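PDB 4PIT: ripening-associated protein from Musa acuminata, which binds mannose-containing glycans and belongs to the jacalin-like lectins. Local coordinates for residues G21-I26 with I121-F125; E71-A77 with L92-K98. The protein carries 1 engineered substitution. All coordinates share one frame; numbering follows the deposited sequence.

Contact 1: G21-I26 with I121-F125. With GOL (glycerol), chain L.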
# COMPACT_ATOMS: atom_id res chain seq x y z
N GLY B 21 1.54 -6.52 16.22
CA GLY B 21 2.95 -6.22 16.26
C GLY B 21 3.67 -7.02 15.18
O GLY B 21 3.08 -7.88 14.51
N PRO B 22 4.99 -6.79 15.07
CA PRO B 22 5.79 -7.43 14.02
C PRO B 22 6.71 -8.56 14.46
O PRO B 22 7.54 -8.97 13.67
CB PRO B 22 6.68 -6.28 13.58
CG PRO B 22 6.98 -5.56 14.85
CD PRO B 22 5.77 -5.77 15.78
N ALA B 23 6.60 -9.02 15.71
CA ALA B 23 7.58 -9.97 16.23
C ALA B 23 7.32 -11.44 15.97
O ALA B 23 8.22 -12.26 16.21
CB ALA B 23 7.72 -9.76 17.73
N TYR B 24 6.10 -11.80 15.55
CA TYR B 24 5.73 -13.22 15.48
C TYR B 24 5.87 -13.80 14.10
O TYR B 24 5.92 -13.05 13.11
CB TYR B 24 4.26 -13.34 15.91
CG TYR B 24 3.93 -12.67 17.23
CD1 TYR B 24 4.74 -12.86 18.35
CD2 TYR B 24 2.77 -11.93 17.38
CE1 TYR B 24 4.44 -12.24 19.56
CE2 TYR B 24 2.44 -11.34 18.60
CZ TYR B 24 3.28 -11.49 19.68
OH TYR B 24 2.95 -10.87 20.87
N ARG B 25 5.92 -15.15 14.04
CA ARG B 25 5.98 -15.82 12.75
C ARG B 25 4.57 -16.25 12.37
O ARG B 25 4.01 -17.18 12.96
CB ARG B 25 6.91 -17.03 12.79
CG ARG B 25 6.95 -17.70 11.42
CD ARG B 25 7.76 -18.96 11.43
NE ARG B 25 7.78 -19.57 10.11
CZ ARG B 25 8.53 -20.61 9.78
NH1 ARG B 25 9.32 -21.18 10.69
NH2 ARG B 25 8.49 -21.11 8.55
N ILE B 26 3.99 -15.61 11.35
CA ILE B 26 2.65 -15.98 10.89
C ILE B 26 2.74 -17.35 10.26
O ILE B 26 3.57 -17.54 9.35
CB ILE B 26 2.08 -14.96 9.89
CG1 ILE B 26 1.88 -13.58 10.52
CG2 ILE B 26 0.79 -15.45 9.25
CD1 ILE B 26 1.92 -12.46 9.41
N ILE B 121 4.97 -9.44 4.25
CA ILE B 121 4.14 -9.08 5.40
C ILE B 121 4.64 -9.81 6.62
O ILE B 121 4.81 -11.05 6.58
CB ILE B 121 2.67 -9.41 5.09
CG1 ILE B 121 2.19 -8.41 4.01
CG2 ILE B 121 1.80 -9.35 6.37
CD1 ILE B 121 0.91 -8.86 3.31
N SER B 122 4.82 -9.07 7.73
CA SER B 122 5.31 -9.71 8.95
C SER B 122 4.37 -9.61 10.15
O SER B 122 4.72 -10.10 11.23
CB SER B 122 6.66 -9.10 9.33
OG SER B 122 6.52 -7.70 9.51
N GLY B 123 3.20 -8.98 9.99
CA GLY B 123 2.26 -8.85 11.08
C GLY B 123 1.06 -8.06 10.59
O GLY B 123 1.07 -7.50 9.48
N PHE B 124 0.05 -7.97 11.44
CA PHE B 124 -1.20 -7.31 11.12
C PHE B 124 -1.64 -6.35 12.18
O PHE B 124 -1.37 -6.51 13.36
CB PHE B 124 -2.33 -8.36 10.97
CG PHE B 124 -2.18 -9.24 9.76
CD1 PHE B 124 -2.57 -8.79 8.51
CD2 PHE B 124 -1.69 -10.53 9.88
CE1 PHE B 124 -2.45 -9.60 7.38
CE2 PHE B 124 -1.59 -11.36 8.76
CZ PHE B 124 -1.98 -10.89 7.52
N PHE B 125 -2.41 -5.36 11.75
CA PHE B 125 -3.11 -4.44 12.65
C PHE B 125 -4.41 -4.07 11.92
O PHE B 125 -4.58 -4.42 10.75
CB PHE B 125 -2.26 -3.21 13.05
CG PHE B 125 -1.92 -2.25 11.94
CD1 PHE B 125 -0.89 -2.52 11.05
CD2 PHE B 125 -2.69 -1.10 11.75
CE1 PHE B 125 -0.58 -1.62 10.01
CE2 PHE B 125 -2.37 -0.19 10.71
CZ PHE B 125 -1.32 -0.48 9.84
C1 GOL L . 4.71 -13.97 6.86
O1 GOL L . 4.79 -13.58 5.49
C2 GOL L . 5.94 -14.73 7.32
O2 GOL L . 7.12 -14.15 6.77
C3 GOL L . 6.07 -14.85 8.82
O3 GOL L . 5.69 -13.66 9.50
O HOH W 1 4.03 -10.45 14.05
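Ile26 meets Phe124 because both first torsions place the outgoing branch beside the backbone N. In Ile26 CG1 takes that position (chi1 -64°), and the extended second torsion carries CD1 out to the strand 121-125. In Phe124 the ring is set likewise (chi1 -69°), and CE2 is turned back to the methyl although the CB of Phe124 leaves in the other direction. The contact belongs to the beta-prism fold of jacalin-like lectins. It joins the start of strand 25-33, in one sheet, to strand 118-128, in another. Ile26 CD1 lies 3.7 Å from Phe124 CE2, and the two side chains cross at about a right angle. The same methyl rests 3.8 Å from Gly123 N, so it also covers the strand backbone. Met20 touches both Ile26 and Phe124.

No direct hydrogen bond links the segments. At the turn 21-24 the backbones come close at Pro22 and Gly123. Gly123 CA lies 3.7 Å from Gly21 O. Gly21 itself has a positive phi of 84°. A glycerol, probably from the crystallisation liquor, spans the other end. Its O1 donates to Ile121 O, and its O3 accepts from Ile26 N. One water bridges the turn to the strand. More acceptors surround this water than its two protons can serve at once. Gly21 O, at 2.8 Å, and Ser122 O, at 2.9 Å, are both within its donating distance. The water itself accepts from Tyr24 N at 2.9 Å.

Contact 2: E71-A77 with L92-K98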
# COMPACT_ATOMS: atom_id res chain seq x y z
N GLU B 71 7.16 -20.30 2.25
CA GLU B 71 6.08 -19.51 1.67
C GLU B 71 5.81 -18.32 2.57
O GLU B 71 5.73 -18.48 3.79
CB GLU B 71 4.82 -20.36 1.51
CG GLU B 71 3.71 -19.70 0.70
CD GLU B 71 2.45 -20.52 0.53
OE1 GLU B 71 2.30 -21.55 1.23
OE2 GLU B 71 1.59 -20.11 -0.28
N TYR B 72 5.67 -17.15 1.96
CA TYR B 72 5.41 -15.93 2.73
C TYR B 72 4.43 -15.05 2.02
O TYR B 72 4.26 -15.15 0.80
CB TYR B 72 6.72 -15.16 3.01
CG TYR B 72 7.67 -15.16 1.84
CD1 TYR B 72 7.59 -14.19 0.85
CD2 TYR B 72 8.68 -16.11 1.74
CE1 TYR B 72 8.44 -14.21 -0.26
CE2 TYR B 72 9.54 -16.14 0.64
CZ TYR B 72 9.43 -15.18 -0.35
OH TYR B 72 10.28 -15.18 -1.42
N LEU B 73 3.78 -14.15 2.80
CA LEU B 73 2.79 -13.23 2.25
C LEU B 73 3.46 -12.05 1.58
O LEU B 73 4.24 -11.34 2.21
CB LEU B 73 1.85 -12.72 3.37
CG LEU B 73 0.98 -13.83 4.00
CD1 LEU B 73 0.47 -13.40 5.38
CD2 LEU B 73 -0.19 -14.24 3.05
N VAL B 74 3.16 -11.84 0.29
CA VAL B 74 3.82 -10.77 -0.47
C VAL B 74 2.83 -9.79 -1.10
O VAL B 74 3.22 -8.93 -1.90
CB VAL B 74 4.78 -11.33 -1.57
CG1 VAL B 74 5.92 -12.09 -0.93
CG2 VAL B 74 4.03 -12.15 -2.63
N GLY B 75 1.56 -9.92 -0.75
CA GLY B 75 0.58 -9.01 -1.29
C GLY B 75 -0.73 -9.12 -0.55
O GLY B 75 -1.06 -10.18 -0.02
N MET B 76 -1.50 -8.05 -0.60
CA MET B 76 -2.82 -7.98 -0.01
C MET B 76 -3.67 -7.06 -0.86
O MET B 76 -3.16 -6.02 -1.31
CB MET B 76 -2.74 -7.46 1.45
CG MET B 76 -4.10 -7.50 2.18
SD MET B 76 -3.94 -7.06 3.92
CE MET B 76 -3.66 -5.31 3.78
N ALA B 77 -4.94 -7.39 -1.05
CA ALA B 77 -5.82 -6.52 -1.81
C ALA B 77 -7.25 -6.77 -1.40
O ALA B 77 -7.56 -7.76 -0.75
CB ALA B 77 -5.65 -6.76 -3.31
N LEU B 92 -11.41 -9.38 0.68
CA LEU B 92 -10.01 -9.41 1.11
C LEU B 92 -9.32 -10.63 0.55
O LEU B 92 -9.78 -11.76 0.69
CB LEU B 92 -9.92 -9.41 2.65
CG LEU B 92 -8.50 -9.47 3.27
CD1 LEU B 92 -7.73 -8.19 2.98
CD2 LEU B 92 -8.60 -9.62 4.78
N GLY B 93 -8.16 -10.40 -0.04
CA GLY B 93 -7.34 -11.50 -0.52
C GLY B 93 -5.88 -11.25 -0.27
O GLY B 93 -5.47 -10.15 0.14
N PHE B 94 -5.07 -12.30 -0.51
CA PHE B 94 -3.62 -12.23 -0.32
C PHE B 94 -2.91 -12.99 -1.40
O PHE B 94 -3.45 -13.97 -1.92
CB PHE B 94 -3.22 -12.88 1.02
CG PHE B 94 -3.63 -12.10 2.24
CD1 PHE B 94 -4.87 -12.31 2.84
CD2 PHE B 94 -2.78 -11.15 2.80
CE1 PHE B 94 -5.25 -11.58 3.98
CE2 PHE B 94 -3.17 -10.42 3.94
CZ PHE B 94 -4.40 -10.64 4.52
N SER B 95 -1.66 -12.59 -1.65
CA SER B 95 -0.74 -13.30 -2.53
C SER B 95 0.43 -13.80 -1.72
O SER B 95 0.90 -13.10 -0.83
CB SER B 95 -0.19 -12.36 -3.62
OG SER B 95 -1.23 -11.69 -4.32
N THR B 96 0.90 -15.00 -2.03
CA THR B 96 2.15 -15.48 -1.47
C THR B 96 3.11 -15.59 -2.64
O THR B 96 2.73 -15.38 -3.79
CB THR B 96 2.03 -16.79 -0.70
OG1 THR B 96 1.84 -17.86 -1.64
CG2 THR B 96 0.95 -16.78 0.38
N ASN B 97 4.36 -15.96 -2.36
CA ASN B 97 5.32 -16.17 -3.42
C ASN B 97 4.97 -17.46 -4.20
O ASN B 97 5.58 -17.72 -5.24
CB ASN B 97 6.73 -16.25 -2.83
CG ASN B 97 6.89 -17.33 -1.78
OD1 ASN B 97 6.07 -17.50 -0.89
ND2 ASN B 97 7.99 -18.09 -1.85
N LYS B 98 3.98 -18.25 -3.72
CA LYS B 98 3.56 -19.49 -4.37
C LYS B 98 2.24 -19.33 -5.13
O LYS B 98 2.11 -19.90 -6.22
CB LYS B 98 3.48 -20.65 -3.36
CG LYS B 98 4.84 -20.95 -2.71
CD LYS B 98 5.09 -22.43 -2.47
CE LYS B 98 6.54 -22.72 -2.09
NZ LYS B 98 7.52 -22.21 -3.10
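The amide of Asn97 lies flat over one face of the Tyr72 ring, with the two planes 10° apart. Asn97 CG sits 3.6 Å above the ring plane, offset toward the rim. The side chains cross at about a right angle. Tyr72 CG stands between its backbone N and carbonyl carbon (chi1 39°), which brings the ring over the amide. The stack closes the open end of the antiparallel hairpin formed by strands 73-83 and 86-96. Asn97 OD1 accepts from Tyr72 N at 2.9 Å, with the donor above the carbonyl plane. Asn97 N returns a bond to Tyr72 O. Asn97 ND2 is bonded to Gly70 O, so both ends of the amide are fixed.

Glu71 reaches across with an extended chain. Thr96 OG1 donates to the anti lone pair of Glu71 OE2 at 2.6 Å. Thr96 OG1 also accepts from Lys98 N, which makes an ST turn. Gln68 N and Tyr101 OH hold the same carboxylate.

A classic beta bulge follows. Val74 and Gly75 both face Ser95, whose O takes a 2.8 Å bond from Val74 N and a weak one from Gly75 N. Regular pairing then runs to Ala77 and Gly93.

Met76 and Phe94 lie side by side and point the same way. Met76 SD is 4.3 Å from the ring centroid, in an oblique Met-aromatic contact. Leu73 CD2 packs 3.9 Å from Phe94 CB.

Strands 110-116 and 100-104 flank the hairpin within its sheet. Met76 and Leu92 reach Phe112 and Ile135, while Leu73 touches Ile121 and Phe124 of strand 118-128.

In the fold
Contact 2 is nested along the chain inside the loop closed by contact 1, and their centres lie 14 Å apart. They meet directly. Ile121 N is 2.9 Å from Leu73 O, a probable hydrogen bond between the sheets. Phe124 CE1 packs 3.6 Å from Phe94 CE2, which joins the two aromatic side chains in the interior of the prism. The glycerol of contact 1 is also bonded to Leu73 N. Neither contact contains residues of the two mannose pockets. The side chain of Leu92 in contact 2 is about 11 Å from a bound mannose.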